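Local coordinates for sigma-c capsid protein (Avian reovirus, PDB 2VRS), which forms the trimeric fibre of the virion that attaches the virus to host cells, and also induces apoptosis, at residues C[154-163]-C[175-186]. Numbering follows the deposited sequence.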
ATOM      1  N   PHE C 154       3.630   7.149 -11.575  1.00 12.65           N
ATOM      2  CA  PHE C 154       5.055   7.397 -11.337  1.00 13.83           C
ATOM      3  C   PHE C 154       5.671   8.158 -12.531  1.00 19.04           C
ATOM      4  O   PHE C 154       6.455   9.084 -12.346  1.00 16.72           O
ATOM      5  CB  PHE C 154       5.806   6.074 -11.086  1.00 15.17           C
ATOM      6  CG  PHE C 154       7.242   6.283 -10.656  1.00 18.83           C
ATOM      7  CD1 PHE C 154       7.527   6.469  -9.297  1.00 13.97           C
ATOM      8  CD2 PHE C 154       8.281   6.376 -11.599  1.00 17.16           C
ATOM      9  CE1 PHE C 154       8.861   6.676  -8.846  1.00 12.80           C
ATOM     10  CE2 PHE C 154       9.608   6.603 -11.172  1.00 15.44           C
ATOM     11  CZ  PHE C 154       9.898   6.720  -9.778  1.00 13.32           C
ATOM     12  N   GLN C 155       5.273   7.784 -13.750  1.00 18.54           N
ATOM     13  CA  GLN C 155       5.855   8.335 -14.962  1.00 18.43           C
ATOM     14  C   GLN C 155       5.657   9.826 -15.090  1.00 16.57           C
ATOM     15  O   GLN C 155       6.422  10.498 -15.805  1.00 18.75           O
ATOM     16  CB  GLN C 155       5.231   7.638 -16.177  1.00 18.20           C
ATOM     17  CG  GLN C 155       5.742   6.250 -16.435  1.00 22.19           C
ATOM     18  CD  GLN C 155       5.052   5.670 -17.678  1.00 24.14           C
ATOM     19  OE1 GLN C 155       5.067   6.303 -18.717  1.00 25.37           O
ATOM     20  NE2 GLN C 155       4.429   4.520 -17.550  1.00 23.53           N
ATOM     21  N   ALA C 156       4.674  10.363 -14.354  1.00 14.34           N
ATOM     22  CA  ALA C 156       4.271  11.743 -14.533  1.00 19.80           C
ATOM     23  C   ALA C 156       5.259  12.813 -13.999  1.00 23.31           C
ATOM     24  O   ALA C 156       5.089  14.017 -14.273  1.00 21.34           O
ATOM     25  CB  ALA C 156       2.877  11.934 -13.924  1.00 20.01           C
ATOM     26  N   ALA C 157       6.290  12.392 -13.250  1.00 17.44           N
ATOM     27  CA  ALA C 157       7.251  13.302 -12.636  1.00 19.18           C
ATOM     28  C   ALA C 157       8.684  12.801 -12.848  1.00 14.03           C
ATOM     29  O   ALA C 157       8.936  11.603 -12.882  1.00 16.44           O
ATOM     30  CB  ALA C 157       6.985  13.418 -11.128  1.00 19.54           C
ATOM     31  N   SER C 158       9.623  13.740 -12.873  1.00 16.71           N
ATOM     32  CA  SER C 158      11.043  13.422 -12.651  1.00 16.77           C
ATOM     33  C   SER C 158      11.244  12.742 -11.286  1.00 17.10           C
ATOM     34  O   SER C 158      10.429  12.911 -10.346  1.00 17.00           O
ATOM     35  CB  SER C 158      11.869  14.712 -12.749  1.00 21.10           C
ATOM     36  OG  SER C 158      11.722  15.226 -14.085  1.00 23.51           O
ATOM     37  N   PHE C 159      12.298  11.941 -11.201  1.00 13.17           N
ATOM     38  CA  PHE C 159      12.532  11.173  -9.963  1.00 12.96           C
ATOM     39  C   PHE C 159      14.040  11.144  -9.645  1.00 15.23           C
ATOM     40  O   PHE C 159      14.863  11.320 -10.550  1.00 14.93           O
ATOM     41  CB  PHE C 159      11.976   9.730 -10.133  1.00 12.79           C
ATOM     42  CG  PHE C 159      12.527   9.001 -11.351  1.00 12.30           C
ATOM     43  CD1 PHE C 159      11.907   9.133 -12.609  1.00 18.26           C
ATOM     44  CD2 PHE C 159      13.688   8.197 -11.244  1.00 15.45           C
ATOM     45  CE1 PHE C 159      12.422   8.479 -13.731  1.00 14.03           C
ATOM     46  CE2 PHE C 159      14.207   7.492 -12.371  1.00 15.65           C
ATOM     47  CZ  PHE C 159      13.557   7.620 -13.629  1.00 13.55           C
ATOM     48  N   PRO C 160      14.397  11.048  -8.347  1.00 13.76           N
ATOM     49  CA  PRO C 160      15.806  11.212  -7.950  1.00 11.12           C
ATOM     50  C   PRO C 160      16.615   9.979  -8.356  1.00 13.40           C
ATOM     51  O   PRO C 160      16.113   8.852  -8.326  1.00 14.03           O
ATOM     52  CB  PRO C 160      15.749  11.395  -6.420  1.00 14.51           C
ATOM     53  CG  PRO C 160      14.325  10.996  -6.038  1.00 15.09           C
ATOM     54  CD  PRO C 160      13.460  10.931  -7.205  1.00 15.98           C
ATOM     55  N   VAL C 161      17.859  10.233  -8.719  1.00 14.02           N
ATOM     56  CA  VAL C 161      18.775   9.194  -9.146  1.00 15.09           C
ATOM     57  C   VAL C 161      20.129   9.607  -8.532  1.00 13.22           C
ATOM     58  O   VAL C 161      20.552  10.747  -8.665  1.00 17.47           O
ATOM     59  CB  VAL C 161      18.907   9.124 -10.711  1.00 14.71           C
ATOM     60  CG1 VAL C 161      20.025   8.162 -11.113  1.00 15.91           C
ATOM     61  CG2 VAL C 161      17.582   8.747 -11.423  1.00 12.65           C
ATOM     62  N   ASP C 162      20.834   8.662  -7.892  1.00 14.15           N
ATOM     63  CA  ASP C 162      22.189   8.935  -7.394  1.00 16.34           C
ATOM     64  C   ASP C 162      23.218   8.422  -8.399  1.00 17.54           C
ATOM     65  O   ASP C 162      23.115   7.297  -8.863  1.00 16.26           O
ATOM     66  CB  ASP C 162      22.409   8.185  -6.079  1.00 14.22           C
ATOM     67  CG  ASP C 162      21.617   8.766  -4.930  1.00 26.07           C
ATOM     68  OD1 ASP C 162      21.189   9.927  -4.993  1.00 24.91           O
ATOM     69  OD2 ASP C 162      21.453   8.044  -3.960  1.00 39.68           O
ATOM     70  N   VAL C 163      24.224   9.228  -8.709  1.00 15.54           N
ATOM     71  CA  VAL C 163      25.231   8.816  -9.662  1.00 17.69           C
ATOM     72  C   VAL C 163      26.590   9.047  -9.004  1.00 20.10           C
ATOM     73  O   VAL C 163      26.762  10.006  -8.227  1.00 18.95           O
ATOM     74  CB  VAL C 163      25.097   9.632 -10.968  1.00 19.56           C
ATOM     75  CG1 VAL C 163      26.250   9.401 -11.901  1.00 31.23           C
ATOM     76  CG2 VAL C 163      23.784   9.249 -11.670  1.00 19.02           C
ATOM     77  N   GLN C 175      23.581  13.998  -6.604  1.00 17.80           N
ATOM     78  CA  GLN C 175      22.156  13.773  -6.537  1.00 17.47           C
ATOM     79  C   GLN C 175      21.637  14.250  -7.860  1.00 19.46           C
ATOM     80  O   GLN C 175      21.642  15.460  -8.107  1.00 24.78           O
ATOM     81  CB  GLN C 175      21.561  14.671  -5.415  1.00 24.66           C
ATOM     82  CG  GLN C 175      19.997  14.707  -5.410  1.00 30.81           C
ATOM     83  CD  GLN C 175      19.478  13.350  -5.170  1.00 30.06           C
ATOM     84  OE1 GLN C 175      19.573  12.841  -4.052  1.00 31.60           O
ATOM     85  NE2 GLN C 175      18.961  12.707  -6.214  1.00 27.68           N
ATOM     86  N   ALA C 176      21.145  13.340  -8.710  1.00 19.57           N
ATOM     87  CA  ALA C 176      20.659  13.720 -10.036  1.00 17.96           C
ATOM     88  C   ALA C 176      19.152  13.364 -10.189  1.00 17.02           C
ATOM     89  O   ALA C 176      18.502  12.988  -9.196  1.00 16.61           O
ATOM     90  CB  ALA C 176      21.500  13.058 -11.084  1.00 19.05           C
ATOM     91  N   TYR C 177      18.601  13.497 -11.393  1.00 16.66           N
ATOM     92  CA  TYR C 177      17.186  13.171 -11.650  1.00 16.55           C
ATOM     93  C   TYR C 177      17.053  12.428 -12.972  1.00 17.28           C
ATOM     94  O   TYR C 177      17.851  12.638 -13.913  1.00 17.82           O
ATOM     95  CB  TYR C 177      16.325  14.449 -11.664  1.00 21.40           C
ATOM     96  CG  TYR C 177      16.292  15.050 -10.271  1.00 19.74           C
ATOM     97  CD1 TYR C 177      17.334  15.903  -9.824  1.00 21.62           C
ATOM     98  CD2 TYR C 177      15.294  14.677  -9.368  1.00 17.30           C
ATOM     99  CE1 TYR C 177      17.362  16.393  -8.505  1.00 26.09           C
ATOM    100  CE2 TYR C 177      15.307  15.172  -8.033  1.00 18.65           C
ATOM    101  CZ  TYR C 177      16.345  16.018  -7.629  1.00 20.81           C
ATOM    102  OH  TYR C 177      16.412  16.500  -6.334  1.00 28.41           O
ATOM    103  N   GLY C 178      16.041  11.584 -13.040  1.00 14.14           N
ATOM    104  CA  GLY C 178      15.620  10.938 -14.271  1.00 13.67           C
ATOM    105  C   GLY C 178      14.196  11.291 -14.643  1.00 19.06           C
ATOM    106  O   GLY C 178      13.463  11.862 -13.835  1.00 16.94           O
ATOM    107  N   VAL C 179      13.805  10.967 -15.877  1.00 13.85           N
ATOM    108  CA  VAL C 179      12.394  11.130 -16.282  1.00 19.80           C
ATOM    109  C   VAL C 179      12.118  10.129 -17.381  1.00 19.55           C
ATOM    110  O   VAL C 179      12.989   9.869 -18.219  1.00 16.88           O
ATOM    111  CB  VAL C 179      12.111  12.610 -16.731  1.00 22.29           C
ATOM    112  CG1 VAL C 179      12.868  12.950 -18.027  1.00 21.61           C
ATOM    113  CG2 VAL C 179      10.612  12.856 -16.906  1.00 23.70           C
ATOM    114  N   TYR C 180      10.931   9.532 -17.334  1.00 14.78           N
ATOM    115  CA  TYR C 180      10.449   8.644 -18.401  1.00 16.51           C
ATOM    116  C   TYR C 180       9.891   9.449 -19.562  1.00 24.36           C
ATOM    117  O   TYR C 180       8.976  10.224 -19.384  1.00 21.08           O
ATOM    118  CB  TYR C 180       9.387   7.667 -17.877  1.00 18.47           C
ATOM    119  CG  TYR C 180      10.027   6.501 -17.131  1.00 14.92           C
ATOM    120  CD1 TYR C 180      10.300   6.612 -15.759  1.00 14.68           C
ATOM    121  CD2 TYR C 180      10.400   5.346 -17.804  1.00 16.59           C
ATOM    122  CE1 TYR C 180      10.906   5.550 -15.065  1.00 17.64           C
ATOM    123  CE2 TYR C 180      11.034   4.277 -17.127  1.00 14.30           C
ATOM    124  CZ  TYR C 180      11.262   4.410 -15.749  1.00 15.78           C
ATOM    125  OH  TYR C 180      11.869   3.366 -15.111  1.00 16.76           O
ATOM    126  N   SER C 181      10.476   9.255 -20.730  1.00 20.08           N
ATOM    127  CA  SER C 181       9.919   9.830 -21.981  1.00 21.75           C
ATOM    128  C   SER C 181       8.780   8.963 -22.539  1.00 22.75           C
ATOM    129  O   SER C 181       7.945   9.441 -23.302  1.00 23.44           O
ATOM    130  CB  SER C 181      11.020  10.055 -23.010  1.00 18.03           C
ATOM    131  OG  SER C 181      11.739   8.851 -23.279  1.00 19.55           O
ATOM    132  N   SER C 182       8.756   7.682 -22.183  1.00 15.41           N
ATOM    133  CA  SER C 182       7.641   6.763 -22.470  1.00 20.15           C
ATOM    134  C   SER C 182       7.721   5.625 -21.484  1.00 24.66           C
ATOM    135  O   SER C 182       8.655   5.598 -20.691  1.00 22.08           O
ATOM    136  CB  SER C 182       7.756   6.208 -23.875  1.00 24.66           C
ATOM    137  OG  SER C 182       8.941   5.467 -24.056  1.00 24.51           O
ATOM    138  N   SER C 183       6.794   4.665 -21.543  1.00 21.72           N
ATOM    139  CA  SER C 183       6.769   3.590 -20.518  1.00 19.29           C
ATOM    140  C   SER C 183       8.061   2.733 -20.534  1.00 19.09           C
ATOM    141  O   SER C 183       8.401   2.101 -19.527  1.00 20.79           O
ATOM    142  CB  SER C 183       5.551   2.700 -20.701  1.00 22.87           C
ATOM    143  OG  SER C 183       5.650   2.012 -21.945  1.00 27.71           O
ATOM    144  N   ARG C 184       8.751   2.685 -21.672  1.00 19.98           N
ATOM    145  CA  ARG C 184       9.926   1.808 -21.815  1.00 20.72           C
ATOM    146  C   ARG C 184      11.270   2.524 -21.674  1.00 20.94           C
ATOM    147  O   ARG C 184      12.309   1.876 -21.716  1.00 19.12           O
ATOM    148  CB  ARG C 184       9.922   1.084 -23.174  1.00 18.98           C
ATOM    149  CG  ARG C 184       8.764   0.093 -23.329  1.00 24.62           C
ATOM    150  CD  ARG C 184       8.773  -0.518 -24.749  1.00 26.13           C
ATOM    151  NE  ARG C 184       9.984  -1.283 -25.073  1.00 27.07           N
ATOM    152  CZ  ARG C 184      10.159  -2.572 -24.817  1.00 22.31           C
ATOM    153  NH1 ARG C 184       9.220  -3.270 -24.208  1.00 27.73           N
ATOM    154  NH2 ARG C 184      11.295  -3.176 -25.174  1.00 32.80           N
ATOM    155  N   VAL C 185      11.263   3.848 -21.527  1.00 19.58           N
ATOM    156  CA  VAL C 185      12.519   4.597 -21.675  1.00 19.85           C
ATOM    157  C   VAL C 185      12.603   5.712 -20.650  1.00 19.19           C
ATOM    158  O   VAL C 185      11.719   6.562 -20.589  1.00 17.31           O
ATOM    159  CB  VAL C 185      12.654   5.268 -23.101  1.00 17.06           C
ATOM    160  CG1 VAL C 185      13.986   6.025 -23.231  1.00 17.96           C
ATOM    161  CG2 VAL C 185      12.487   4.255 -24.200  1.00 18.91           C
ATOM    162  N   PHE C 186      13.683   5.742 -19.868  1.00 17.40           N
ATOM    163  CA  PHE C 186      13.983   6.895 -19.064  1.00 18.11           C
ATOM    164  C   PHE C 186      15.374   7.411 -19.369  1.00 19.24           C
ATOM    165  O   PHE C 186      16.234   6.680 -19.880  1.00 18.54           O
ATOM    166  CB  PHE C 186      13.798   6.676 -17.536  1.00 15.78           C
ATOM    167  CG  PHE C 186      14.820   5.756 -16.899  1.00 14.76           C
ATOM    168  CD1 PHE C 186      14.590   4.379 -16.884  1.00 15.23           C
ATOM    169  CD2 PHE C 186      15.962   6.283 -16.225  1.00 14.62           C
ATOM    170  CE1 PHE C 186      15.485   3.525 -16.268  1.00 17.10           C
ATOM    171  CE2 PHE C 186      16.871   5.440 -15.576  1.00 16.29           C
ATOM    172  CZ  PHE C 186      16.643   4.044 -15.619  1.00 14.89           C
TER
HETATM  173  O   HOH W   1       9.069   9.915 -15.257  1.00 16.75           O
HETATM  174  O   HOH W   2       6.055   8.642 -19.856  1.00 35.04           O
HETATM  175  O   HOH W   3      18.479   9.772  -5.317  1.00 33.98           O
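Phe159 and Val161 pair in antiparallel fashion with Gly178 and Ala176, each couple exchanging two backbone hydrogen bonds; the shortest runs from Ala176 N to Val161 O (2.7 Å). The short strand segments 159-163 and 175-180 run at 130° to each other. Ser158 CA still makes a CA-H...O contact to Gly178 O (3.1 Å); before it, direct backbone pairing gives way to a water that donates to Gln155 O and Ala157 O while accepting from Tyr180 N.

The Phe159 ring lies back over the partner strand, because its CG stands between the backbone N and the carbonyl carbon (chi1 55°). Gly178 CA sits under one face, 4.1 Å from the Phe159 ring centroid, as a CH-pi contact. The outer part of the ring reaches Tyr180, Phe159 CE1 lying 3.5 Å from Tyr180 CD1; these two rings are nearly parallel but slid apart, with little overlap. Phe159 also turns its edge to the face of Phe186 in an offset edge-to-face pair (planes at 65°), and Phe186 packs in turn against Phe133.

On the Pro160 side, Gln175 bends at chi2, bringing Gln175 NE2 to Ala176 O at 3.0 Å, in the carbonyl plane on a lone pair; Val161 N reaches the same oxygen from above that plane, so two donors grip it. A water accepts from Gln175 NE2 and donates to Asp162 OD1, while Asp162 OD2 forms a salt bridge to Arg206 of the second subunit.

This is the beta hairpin 159-167/170-180 of the C-terminal beta-barrel domain, whose Phe159 and Tyr180 form an aromatic cluster with Phe186 of the following strand 185-191.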